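Local coordinates for CoA-binding domain-containing protein (Thermus thermophilus, PDB 1IUL) that is of unknown function but probably binds coenzyme A or a related nucleotide through its Rossmann-like CoA-binding domain, at residues A[43-48]-A[56-61]. Numbering follows the deposited sequence.
Sequences VLPVNP and FGEEAV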
loop_
_atom_site.group_PDB
_atom_site.type_symbol
_atom_site.label_atom_id
_atom_site.label_comp_id
_atom_site.label_asym_id
_atom_site.label_seq_id
_atom_site.Cartn_x
_atom_site.Cartn_y
_atom_site.Cartn_z
ATOM N N VAL A 43 6.125 -7.304 -2.875
ATOM C CA VAL A 43 4.749 -6.852 -2.764
ATOM C C VAL A 43 3.816 -7.982 -2.348
ATOM O O VAL A 43 3.800 -9.061 -2.949
ATOM C CB VAL A 43 4.264 -6.159 -4.085
ATOM C CG1 VAL A 43 5.445 -5.914 -5.003
ATOM C CG2 VAL A 43 3.191 -6.972 -4.771
ATOM N N LEU A 44 3.061 -7.717 -1.287
ATOM C CA LEU A 44 2.114 -8.667 -0.721
ATOM C C LEU A 44 0.694 -8.243 -1.051
ATOM O O LEU A 44 0.177 -7.286 -0.477
ATOM C CB LEU A 44 2.289 -8.734 0.799
ATOM C CG LEU A 44 3.734 -8.779 1.307
ATOM C CD1 LEU A 44 3.775 -8.480 2.802
ATOM C CD2 LEU A 44 4.324 -10.155 1.011
ATOM N N PRO A 45 0.039 -8.960 -1.977
ATOM C CA PRO A 45 -1.333 -8.640 -2.377
ATOM C C PRO A 45 -2.387 -8.967 -1.320
ATOM O O PRO A 45 -2.382 -10.049 -0.727
ATOM C CB PRO A 45 -1.529 -9.450 -3.660
ATOM C CG PRO A 45 -0.606 -10.609 -3.511
ATOM C CD PRO A 45 0.571 -10.127 -2.707
ATOM N N VAL A 46 -3.287 -8.018 -1.089
ATOM C CA VAL A 46 -4.366 -8.195 -0.129
ATOM C C VAL A 46 -5.667 -7.726 -0.774
ATOM O O VAL A 46 -5.818 -6.550 -1.106
ATOM C CB VAL A 46 -4.122 -7.379 1.163
ATOM C CG1 VAL A 46 -5.341 -7.479 2.085
ATOM C CG2 VAL A 46 -2.880 -7.890 1.881
ATOM N N ASN A 47 -6.587 -8.662 -0.975
ATOM C CA ASN A 47 -7.886 -8.372 -1.568
ATOM C C ASN A 47 -8.794 -9.589 -1.454
ATOM O O ASN A 47 -8.494 -10.657 -1.997
ATOM C CB ASN A 47 -7.750 -7.991 -3.047
ATOM C CG ASN A 47 -9.020 -7.363 -3.611
ATOM O OD1 ASN A 47 -10.109 -7.539 -3.068
ATOM N ND2 ASN A 47 -8.880 -6.625 -4.706
ATOM N N PRO A 48 -9.909 -9.449 -0.723
ATOM C CA PRO A 48 -10.834 -10.569 -0.573
ATOM C C PRO A 48 -11.312 -11.080 -1.931
ATOM O O PRO A 48 -11.528 -12.278 -2.110
ATOM C CB PRO A 48 -11.981 -9.984 0.255
ATOM C CG PRO A 48 -11.825 -8.502 0.151
ATOM C CD PRO A 48 -10.361 -8.265 0.028
ATOM N N PHE A 56 1.605 -11.351 -8.385
ATOM C CA PHE A 56 2.964 -10.864 -8.172
ATOM C C PHE A 56 3.816 -11.932 -7.488
ATOM O O PHE A 56 4.716 -11.625 -6.703
ATOM C CB PHE A 56 2.933 -9.570 -7.344
ATOM C CG PHE A 56 1.744 -8.692 -7.642
ATOM C CD1 PHE A 56 1.592 -8.108 -8.895
ATOM C CD2 PHE A 56 0.753 -8.490 -6.689
ATOM C CE1 PHE A 56 0.466 -7.342 -9.195
ATOM C CE2 PHE A 56 -0.374 -7.727 -6.979
ATOM C CZ PHE A 56 -0.519 -7.153 -8.236
ATOM N N GLY A 57 3.522 -13.192 -7.796
ATOM C CA GLY A 57 4.275 -14.294 -7.224
ATOM C C GLY A 57 3.981 -14.598 -5.766
ATOM O O GLY A 57 4.798 -15.213 -5.084
ATOM N N GLU A 58 2.817 -14.169 -5.287
ATOM C CA GLU A 58 2.416 -14.404 -3.904
ATOM C C GLU A 58 0.919 -14.699 -3.851
ATOM O O GLU A 58 0.161 -14.246 -4.706
ATOM C CB GLU A 58 2.728 -13.174 -3.047
ATOM C CG GLU A 58 4.184 -12.742 -3.067
ATOM C CD GLU A 58 5.033 -13.491 -2.057
ATOM O OE1 GLU A 58 4.494 -14.391 -1.379
ATOM O OE2 GLU A 58 6.239 -13.179 -1.942
ATOM N N GLU A 59 0.498 -15.465 -2.850
ATOM C CA GLU A 59 -0.913 -15.799 -2.706
ATOM C C GLU A 59 -1.658 -14.621 -2.100
ATOM O O GLU A 59 -1.279 -14.112 -1.049
ATOM C CB GLU A 59 -1.097 -17.026 -1.814
ATOM C CG GLU A 59 -2.548 -17.271 -1.425
ATOM C CD GLU A 59 -2.811 -18.694 -0.973
ATOM O OE1 GLU A 59 -3.858 -19.262 -1.357
ATOM O OE2 GLU A 59 -1.971 -19.245 -0.234
ATOM N N ALA A 60 -2.721 -14.191 -2.767
ATOM C CA ALA A 60 -3.506 -13.071 -2.284
ATOM C C ALA A 60 -4.314 -13.452 -1.049
ATOM O O ALA A 60 -5.034 -14.445 -1.059
ATOM C CB ALA A 60 -4.434 -12.580 -3.388
ATOM N N VAL A 61 -4.181 -12.664 0.014
ATOM C CA VAL A 61 -4.925 -12.901 1.247
ATOM C C VAL A 61 -6.072 -11.902 1.304
ATOM O O VAL A 61 -6.022 -10.856 0.662
ATOM C CB VAL A 61 -4.042 -12.730 2.498
ATOM C CG1 VAL A 61 -2.993 -13.826 2.536
ATOM C CG2 VAL A 61 -3.386 -11.366 2.501
HETATM O O HOH W 1 6.071 -10.033 -4.735
HETATM O O HOH W 2 -0.431 -11.834 0.194
#
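V46 and V61 form a single parallel beta bridge where the chain segment 56-61 runs past strand 42-46, the outermost strand on its side of the parallel sheet in this Rossmann-like CoA-binding domain. Two backbone hydrogen bonds flank the bridge. V61 N donates to P45 O over 3.3 Å, whereas N47 N reaches V61 O at 2.8 Å and meets it almost in line with the carbonyl bond (C=O...N 165°). P45 O takes a second donor, a water that also donates to E59 O. The proline nitrogen has no hydrogen to give, and toward residue 56 the segments draw apart, to 7.0 Å between V43 CA and F56 CA; there another water donates to both V43 O and F56 O.

Apolar contacts join the side chains of V43 and P45 to F56. F56 lies at about a right angle to V43, whose CG2 comes 3.5 Å from ring atom CD2 in an oblique approach, while P45 CB touches the ring edge near its plane. With CG anti to the carbonyl carbon (chi1 -35°), the ring also touches P33 and R37 of helix 28-37 and meets the ring of H30. With a leucine in its place the ring would be gone, and P45 CB would probably lose its edge contact and H30 its aromatic neighbour. The P45 ring also packs across the E58 side chain, its CD 3.7 Å from E58 CB. Beyond the bridge, N47 ND2 donates to A21 O, while OD1 accepts from R49 NH1, fixing both ends of the amide. At the bridge itself, V46 CG2 rests 3.6 Å from V61 CG2, a methyl that also touches P45 O.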